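Local coordinates for uncharacterized protein (Staphylococcus aureus subsp. aureus Mu50, PDB 4QPV), which is of unknown function and belongs to the DUF1672 family, with a unique fold built as a kinked-helix-beta-beta-beta repeat, at residues H84-H88 with D89-N93; K164-S168 with G169-E173; I242-S245 with E246-K250. All coordinates share one frame; numbering follows the deposited sequence. Where two conformers were deposited one is given.

Interaction 1. Residues H84-H88 with D89-N93; sequences HCDDH and DIVFN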
loop_
_atom_site.group_PDB
_atom_site.type_symbol
_atom_site.label_atom_id
_atom_site.label_comp_id
_atom_site.label_asym_id
_atom_site.label_seq_id
_atom_site.Cartn_x
_atom_site.Cartn_y
_atom_site.Cartn_z
ATOM N N HIS A 84 3.180 -3.937 8.558
ATOM C CA HIS A 84 2.402 -4.809 7.698
ATOM C C HIS A 84 1.322 -5.441 8.552
ATOM O O HIS A 84 1.581 -5.897 9.673
ATOM C CB HIS A 84 3.255 -5.884 6.985
ATOM C CG HIS A 84 2.443 -6.789 6.090
ATOM N ND1 HIS A 84 1.910 -6.334 4.896
ATOM C CD2 HIS A 84 2.090 -8.091 6.257
ATOM C CE1 HIS A 84 1.271 -7.369 4.362
ATOM N NE2 HIS A 84 1.356 -8.448 5.136
ATOM N N CYS A 85 0.109 -5.438 8.033
ATOM C CA CYS A 85 -1.041 -6.037 8.680
ATOM C C CYS A 85 -1.535 -7.193 7.834
ATOM O O CYS A 85 -1.638 -7.064 6.614
ATOM C CB CYS A 85 -2.147 -5.003 8.876
ATOM S SG CYS A 85 -3.611 -5.643 9.742
ATOM N N ASP A 86 -1.830 -8.325 8.492
ATOM C CA ASP A 86 -2.469 -9.496 7.884
ATOM C C ASP A 86 -3.242 -10.125 9.034
ATOM O O ASP A 86 -2.798 -11.091 9.649
ATOM C CB ASP A 86 -1.482 -10.443 7.169
ATOM C CG ASP A 86 -2.163 -11.556 6.363
ATOM O OD1 ASP A 86 -3.380 -11.777 6.557
ATOM O OD2 ASP A 86 -1.483 -12.176 5.509
ATOM N N ASP A 87 -4.373 -9.498 9.363
ATOM C CA ASP A 87 -5.171 -9.833 10.538
ATOM C C ASP A 87 -6.625 -9.985 10.139
ATOM O O ASP A 87 -7.222 -9.019 9.660
ATOM C CB ASP A 87 -4.991 -8.703 11.573
ATOM C CG ASP A 87 -5.616 -8.963 12.934
ATOM O OD1 ASP A 87 -6.060 -10.116 13.180
ATOM O OD2 ASP A 87 -5.644 -8.023 13.763
ATOM N N HIS A 88 -7.194 -11.201 10.304
ATOM C CA HIS A 88 -8.589 -11.520 9.920
ATOM C C HIS A 88 -8.802 -11.157 8.418
ATOM O O HIS A 88 -9.818 -10.576 8.041
ATOM C CB HIS A 88 -9.605 -10.806 10.839
ATOM C CG HIS A 88 -9.640 -11.317 12.252
ATOM N ND1 HIS A 88 -8.649 -10.995 13.166
ATOM C CD2 HIS A 88 -10.575 -12.074 12.873
ATOM C CE1 HIS A 88 -8.999 -11.584 14.300
ATOM N NE2 HIS A 88 -10.156 -12.236 14.174
ATOM N N ASP A 89 -7.792 -11.476 7.586
ATOM C CA ASP A 89 -7.702 -11.223 6.139
ATOM C C ASP A 89 -7.701 -9.731 5.780
ATOM O O ASP A 89 -7.856 -9.404 4.604
ATOM C CB ASP A 89 -8.786 -11.968 5.347
ATOM C CG ASP A 89 -8.476 -13.440 5.159
ATOM O OD1 ASP A 89 -7.276 -13.804 5.177
ATOM O OD2 ASP A 89 -9.430 -14.228 4.970
ATOM N N ILE A 90 -7.511 -8.828 6.781
ATOM C CA ILE A 90 -7.326 -7.395 6.508
ATOM C C ILE A 90 -5.815 -7.240 6.261
ATOM O O ILE A 90 -5.012 -7.468 7.179
ATOM C CB ILE A 90 -7.880 -6.489 7.650
ATOM C CG1 ILE A 90 -9.440 -6.658 7.755
ATOM C CG2 ILE A 90 -7.452 -5.008 7.462
ATOM C CD1 ILE A 90 -9.983 -6.324 9.055
ATOM N N VAL A 91 -5.436 -6.912 5.020
ATOM C CA VAL A 91 -4.030 -6.848 4.621
ATOM C C VAL A 91 -3.659 -5.470 4.085
ATOM O O VAL A 91 -4.274 -4.978 3.141
ATOM C CB VAL A 91 -3.678 -7.953 3.578
ATOM C CG1 VAL A 91 -2.187 -7.912 3.190
ATOM C CG2 VAL A 91 -4.091 -9.351 4.078
ATOM N N PHE A 92 -2.625 -4.853 4.684
ATOM C CA PHE A 92 -2.115 -3.553 4.227
ATOM C C PHE A 92 -0.743 -3.296 4.809
ATOM O O PHE A 92 -0.313 -3.977 5.748
ATOM C CB PHE A 92 -3.069 -2.376 4.625
ATOM C CG PHE A 92 -3.250 -2.152 6.123
ATOM C CD1 PHE A 92 -2.317 -1.420 6.855
ATOM C CD2 PHE A 92 -4.315 -2.734 6.805
ATOM C CE1 PHE A 92 -2.459 -1.260 8.246
ATOM C CE2 PHE A 92 -4.492 -2.527 8.183
ATOM C CZ PHE A 92 -3.564 -1.789 8.895
ATOM N N ASN A 93 -0.089 -2.294 4.224
ATOM C CA ASN A 93 1.155 -1.713 4.720
ATOM C C ASN A 93 0.881 -0.256 4.984
ATOM O O ASN A 93 0.143 0.382 4.224
ATOM C CB ASN A 93 2.318 -1.904 3.769
ATOM C CG ASN A 93 2.888 -3.290 3.864
ATOM O OD1 ASN A 93 2.223 -4.280 3.537
ATOM N ND2 ASN A 93 4.105 -3.393 4.366
HETATM O O HOH W 1 -5.156 -12.971 8.221
HETATM O O HOH W 2 -4.757 -12.983 4.548
#
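Cys85 lays its CB over one face of the Phe92 ring, 3.5 Å from the ring centroid and 16° off the normal, a CH-pi contact; SG reaches the same ring obliquely. At the ring's edge, in its plane, lies Ile90 CG2. Phe92 CG stands between its own backbone N and carbonyl carbon (chi1 63°), and this turns the ring back across the strand to Cys85, whose small side chain fits beneath it. From helix 116-133, Val125 packs on Phe92 and Phe129 on Ile90. On the other face of the sheet, His84 CE1 meets Val91 CG1 obliquely at 3.7 Å, and the side chain of Asn93 comes to the imidazole edge. At the turn, the ring of His88 holds Asp87 OD1 near its plane: ND1 donates at 2.7 Å, although the carboxylate is approached from above its own plane. These residues form an antiparallel beta hairpin closed by a type I' turn from Asp87 to Ile90. His88 and Asp89 occupy its corners with positive phi, which aspartate tolerates better than most residues. Cys85 N to Phe92 O (2.7 Å) and Asp87 N to Ile90 O (3.0 Å) are among the backbone bonds joining the strands. Beside the turn, one water joins Asp86 OD1 to Asp89 N, and a second donates to Asp86 OD1 and Asp89 OD1, 2.7 Å from each, bridging two carboxylates that would otherwise probably repel.

Interaction 2. Residues K164-S168 with G169-E173; sequences KTQNS and GFRNE
Arg171 and Ser168 make the direct hydrogen bond of this loop, which leads from helix 159-165 to strand 175-178. NH2 of Arg171 donates to Ser168 OG at 2.8 Å, with the hydroxyl oxygen near the guanidinium edge but tilted 18° from its plane. The arginine chain is extended as far as CD and then bends at chi3 (-64°), carrying the guanidinium back to the serine. Water adds a second layer of bonding. One molecule accepts from Arg171 NE and from Ser168 N and donates to Gly169 O; another accepts from Ser168 OG at 2.8 Å and donates to Phe170 O. The short serine hydroxyl suits this place because it can accept from arginine while giving its own proton to water. Van der Waals contact comes from Gln166, whose CB lies 3.6 Å from Arg171 CD. Its OE1 stands over the centre of one guanidinium face, 3.6 Å from Arg171 CZ, with amide and guanidinium planes 66° apart, too steep for stacking. Gln166 NE2 donates to Thr165 OG1 at 3.0 Å and also to Pro274 O, which fixes the turn of the amide. The backbone conformation calls for glycine at Gly169, because a CB there would collide with the carbonyl oxygen of Ser168. Placing a carbonyl oxygen over a cationic face and a hydroxyl at its edge probably stabilises the charge of Arg171 in this partly buried site.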
loop_
_atom_site.group_PDB
_atom_site.type_symbol
_atom_site.label_atom_id
_atom_site.label_comp_id
_atom_site.label_asym_id
_atom_site.label_seq_id
_atom_site.Cartn_x
_atom_site.Cartn_y
_atom_site.Cartn_z
ATOM N N LYS A 164 9.428 -2.929 3.107
ATOM C CA LYS A 164 10.234 -1.923 3.802
ATOM C C LYS A 164 10.040 -0.474 3.385
ATOM O O LYS A 164 10.457 0.412 4.149
ATOM C CB LYS A 164 11.707 -2.291 3.617
ATOM C CG LYS A 164 12.046 -3.601 4.320
ATOM C CD LYS A 164 13.487 -4.007 4.190
ATOM C CE LYS A 164 13.675 -5.373 4.823
ATOM N NZ LYS A 164 15.045 -5.545 5.378
ATOM N N THR A 165 9.493 -0.205 2.171
ATOM C CA THR A 165 9.502 1.185 1.698
ATOM C C THR A 165 8.145 1.776 1.331
ATOM O O THR A 165 8.089 2.963 0.993
ATOM C CB THR A 165 10.453 1.320 0.481
ATOM O OG1 THR A 165 9.862 0.778 -0.712
ATOM C CG2 THR A 165 11.838 0.700 0.719
ATOM N N GLN A 166 7.078 0.970 1.331
ATOM C CA GLN A 166 5.760 1.447 0.887
ATOM C C GLN A 166 4.774 1.447 2.042
ATOM O O GLN A 166 4.912 0.641 2.973
ATOM C CB GLN A 166 5.251 0.591 -0.296
ATOM C CG GLN A 166 6.267 0.513 -1.483
ATOM C CD GLN A 166 6.496 1.851 -2.172
ATOM O OE1 GLN A 166 5.561 2.551 -2.580
ATOM N NE2 GLN A 166 7.757 2.235 -2.326
ATOM N N ASN A 167 3.791 2.370 1.989
ATOM C CA ASN A 167 2.877 2.606 3.112
ATOM C C ASN A 167 1.521 3.159 2.662
ATOM O O ASN A 167 0.917 3.961 3.386
ATOM C CB ASN A 167 3.575 3.650 4.054
ATOM C CG ASN A 167 3.864 4.995 3.399
ATOM O OD1 ASN A 167 3.563 5.240 2.220
ATOM N ND2 ASN A 167 4.447 5.911 4.150
ATOM N N SER A 168 1.044 2.765 1.471
ATOM C CA SER A 168 -0.198 3.352 0.945
ATOM C C SER A 168 -1.460 2.553 1.270
ATOM O O SER A 168 -2.575 3.021 1.008
ATOM C CB SER A 168 -0.099 3.492 -0.569
ATOM O OG SER A 168 0.129 2.223 -1.164
ATOM N N GLY A 169 -1.282 1.350 1.770
ATOM C CA GLY A 169 -2.385 0.441 2.060
ATOM C C GLY A 169 -2.078 -0.928 1.500
ATOM O O GLY A 169 -0.903 -1.334 1.466
ATOM N N PHE A 170 -3.115 -1.655 1.035
ATOM C CA PHE A 170 -2.889 -2.977 0.441
ATOM C C PHE A 170 -1.991 -2.842 -0.778
ATOM O O PHE A 170 -2.244 -2.004 -1.649
ATOM C CB PHE A 170 -4.208 -3.714 0.046
ATOM C CG PHE A 170 -3.863 -5.039 -0.614
ATOM C CD1 PHE A 170 -3.529 -6.152 0.150
ATOM C CD2 PHE A 170 -3.763 -5.141 -2.003
ATOM C CE1 PHE A 170 -3.101 -7.340 -0.455
ATOM C CE2 PHE A 170 -3.360 -6.336 -2.605
ATOM C CZ PHE A 170 -3.033 -7.428 -1.823
ATOM N N ARG A 171 -0.954 -3.683 -0.842
ATOM C CA ARG A 171 -0.010 -3.649 -1.940
ATOM C C ARG A 171 0.741 -4.945 -2.049
ATOM O O ARG A 171 1.165 -5.512 -1.040
ATOM C CB ARG A 171 1.005 -2.483 -1.701
ATOM C CG ARG A 171 2.086 -2.345 -2.781
ATOM C CD ARG A 171 3.072 -1.217 -2.463
ATOM N NE ARG A 171 2.456 0.119 -2.444
ATOM C CZ ARG A 171 2.473 0.964 -3.475
ATOM N NH1 ARG A 171 3.019 0.602 -4.631
ATOM N NH2 ARG A 171 1.930 2.169 -3.362
ATOM N N ASN A 172 0.962 -5.397 -3.299
ATOM C CA ASN A 172 1.831 -6.532 -3.556
ATOM C C ASN A 172 2.872 -6.061 -4.593
ATOM O O ASN A 172 2.989 -4.851 -4.867
ATOM C CB ASN A 172 1.060 -7.813 -3.950
ATOM C CG ASN A 172 0.206 -7.658 -5.177
ATOM O OD1 ASN A 172 0.546 -6.931 -6.114
ATOM N ND2 ASN A 172 -0.942 -8.328 -5.180
ATOM N N GLU A 173 3.656 -6.986 -5.126
ATOM C CA GLU A 173 4.706 -6.666 -6.098
ATOM C C GLU A 173 4.167 -5.923 -7.325
ATOM O O GLU A 173 4.872 -5.095 -7.897
ATOM C CB GLU A 173 5.391 -7.958 -6.582
ATOM C CG GLU A 173 6.138 -8.734 -5.509
ATOM C CD GLU A 173 6.391 -10.179 -5.894
ATOM O OE1 GLU A 173 5.418 -10.965 -5.923
ATOM O OE2 GLU A 173 7.559 -10.526 -6.177
HETATM O O HOH W 3 1.779 -0.080 0.586
HETATM O O HOH W 4 -2.261 0.739 -1.221
#

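Interaction 3. Residues I242-S245 with E246-K250; sequences IDFS and EVLKK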
loop_
_atom_site.group_PDB
_atom_site.type_symbol
_atom_site.label_atom_id
_atom_site.label_comp_id
_atom_site.label_asym_id
_atom_site.label_seq_id
_atom_site.Cartn_x
_atom_site.Cartn_y
_atom_site.Cartn_z
ATOM N N ILE A 242 -2.029 -1.707 -24.376
ATOM C CA ILE A 242 -3.398 -1.740 -24.894
ATOM C C ILE A 242 -3.803 -3.203 -25.054
ATOM O O ILE A 242 -4.896 -3.578 -24.656
ATOM C CB ILE A 242 -3.523 -0.958 -26.236
ATOM C CG1 ILE A 242 -3.470 0.574 -25.979
ATOM C CG2 ILE A 242 -4.805 -1.360 -27.018
ATOM C CD1 ILE A 242 -3.209 1.414 -27.299
ATOM N N ASP A 243 -2.895 -4.025 -25.589
ATOM C CA ASP A 243 -3.185 -5.439 -25.816
ATOM C C ASP A 243 -3.357 -6.188 -24.496
ATOM O O ASP A 243 -4.309 -6.948 -24.360
ATOM C CB ASP A 243 -2.109 -6.093 -26.688
ATOM C CG ASP A 243 -2.477 -7.510 -27.069
ATOM O OD1 ASP A 243 -3.521 -7.691 -27.744
ATOM O OD2 ASP A 243 -1.715 -8.437 -26.706
ATOM N N PHE A 244 -2.489 -5.933 -23.508
ATOM C CA PHE A 244 -2.627 -6.560 -22.211
ATOM C C PHE A 244 -3.967 -6.127 -21.564
ATOM O O PHE A 244 -4.645 -6.985 -21.018
ATOM C CB PHE A 244 -1.412 -6.236 -21.316
ATOM C CG PHE A 244 -1.339 -6.957 -19.980
ATOM C CD1 PHE A 244 -1.955 -8.193 -19.799
ATOM C CD2 PHE A 244 -0.610 -6.419 -18.923
ATOM C CE1 PHE A 244 -1.859 -8.871 -18.580
ATOM C CE2 PHE A 244 -0.516 -7.093 -17.700
ATOM C CZ PHE A 244 -1.139 -8.315 -17.538
ATOM N N SER A 245 -4.384 -4.836 -21.681
ATOM C CA SER A 245 -5.690 -4.398 -21.141
ATOM C C SER A 245 -6.828 -5.213 -21.776
ATOM O O SER A 245 -7.732 -5.673 -21.068
ATOM C CB SER A 245 -5.927 -2.914 -21.398
ATOM O OG SER A 245 -7.234 -2.558 -20.981
ATOM N N GLU A 246 -6.762 -5.423 -23.098
ATOM C CA GLU A 246 -7.777 -6.216 -23.800
ATOM C C GLU A 246 -7.817 -7.656 -23.272
ATOM O O GLU A 246 -8.903 -8.182 -23.048
ATOM C CB GLU A 246 -7.560 -6.188 -25.326
ATOM C CG GLU A 246 -7.816 -4.798 -25.904
ATOM C CD GLU A 246 -9.163 -4.174 -25.566
ATOM O OE1 GLU A 246 -10.201 -4.832 -25.794
ATOM O OE2 GLU A 246 -9.177 -3.039 -25.042
ATOM N N VAL A 247 -6.647 -8.259 -23.016
ATOM C CA VAL A 247 -6.543 -9.606 -22.440
ATOM C C VAL A 247 -7.231 -9.625 -21.036
ATOM O O VAL A 247 -8.092 -10.474 -20.781
ATOM C CB VAL A 247 -5.062 -10.072 -22.386
ATOM C CG1 VAL A 247 -4.877 -11.323 -21.507
ATOM C CG2 VAL A 247 -4.522 -10.308 -23.791
ATOM N N LEU A 248 -6.904 -8.647 -20.182
ATOM C CA LEU A 248 -7.465 -8.514 -18.829
ATOM C C LEU A 248 -8.996 -8.369 -18.833
ATOM O O LEU A 248 -9.670 -9.032 -18.037
ATOM C CB LEU A 248 -6.805 -7.324 -18.096
ATOM C CG LEU A 248 -5.330 -7.520 -17.768
ATOM C CD1 LEU A 248 -4.703 -6.243 -17.244
ATOM C CD2 LEU A 248 -5.124 -8.675 -16.774
ATOM N N LYS A 249 -9.556 -7.560 -19.760
ATOM C CA LYS A 249 -11.016 -7.370 -19.872
ATOM C C LYS A 249 -11.765 -8.684 -20.112
ATOM O O LYS A 249 -12.934 -8.800 -19.714
ATOM C CB LYS A 249 -11.383 -6.386 -20.991
ATOM C CG LYS A 249 -10.962 -4.948 -20.718
ATOM C CD LYS A 249 -11.135 -4.097 -21.972
ATOM C CE LYS A 249 -10.503 -2.744 -21.789
ATOM N NZ LYS A 249 -10.743 -1.866 -22.964
ATOM N N LYS A 250 -11.090 -9.673 -20.728
ATOM C CA LYS A 250 -11.690 -10.980 -21.046
ATOM C C LYS A 250 -11.507 -12.026 -19.923
ATOM O O LYS A 250 -12.027 -13.139 -20.045
ATOM C CB LYS A 250 -11.139 -11.529 -22.368
ATOM C CG LYS A 250 -11.559 -10.736 -23.587
ATOM C CD LYS A 250 -10.936 -11.363 -24.815
ATOM C CE LYS A 250 -11.154 -10.560 -26.067
ATOM N NZ LYS A 250 -10.679 -11.306 -27.260
HETATM O O HOH W 5 -7.154 -1.368 -24.366
#
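Leu248 reaches back one helical turn to Phe244. Its CB begins beside the backbone, 3.5 Å from Ser245 O, and CG comes to 3.4 Å from Phe244 O. At the tip the two methyls divide: CD1 stands over the middle of the Phe244 ring, 4.0 Å from the centroid and only 8° off the normal, a CH-pi contact, while CD2 lies 3.7 Å from Phe244 CE1. Val247 CB lies at the edge of the Phe244 ring, near its plane. A branched aliphatic chain suits a place over an aromatic face, and Leu145 and Leu262 also touch the ring. The backbone follows the helical i to i+4 pattern, for example Leu248 N to Phe244 O at 2.9 Å. Farther round, the compact Ser245 uses OG to bond Gly285 O, and Ser245 OG also lies 3.4 Å from the methylene CE of Lys249. That lysine, extended beyond CG, carries NZ to Glu246 OE2 in a 2.9 Å salt bridge on the syn side of the carboxylate. A water donating to both Glu246 OE2 and Ile242 O gives the acid a further partner. An amphipathic helix, with Phe244 and Leu248 turned to strand 259-265 and the Glu246-Lys249 pair on another side, is characteristic of a beta-alpha-beta unit; here helix 234-249 connects the parallel strands 220-227 and 259-265.

Interactions 1 and 2 adjoin: Asn93 N lies 3.0 Å from Gly169 O, a probable hydrogen bond, and Phe170 packs beside Val91, so the hairpin of the three-stranded sheet is coupled to the loop that follows helix 159-165. Interaction 3 belongs to different elements, with its centre about 29 Å from that of interaction 1 and about 25 Å from that of interaction 2. Each contact is partly buried, but interaction 2 sits nearest the middle of the chain and interaction 3 farthest out. The central loop relies on arginine, hydroxyl and water; the hairpin separates a largely apolar sheet face from a hydrated turn; the peripheral helix sets apolar residues apart from a salt bridge.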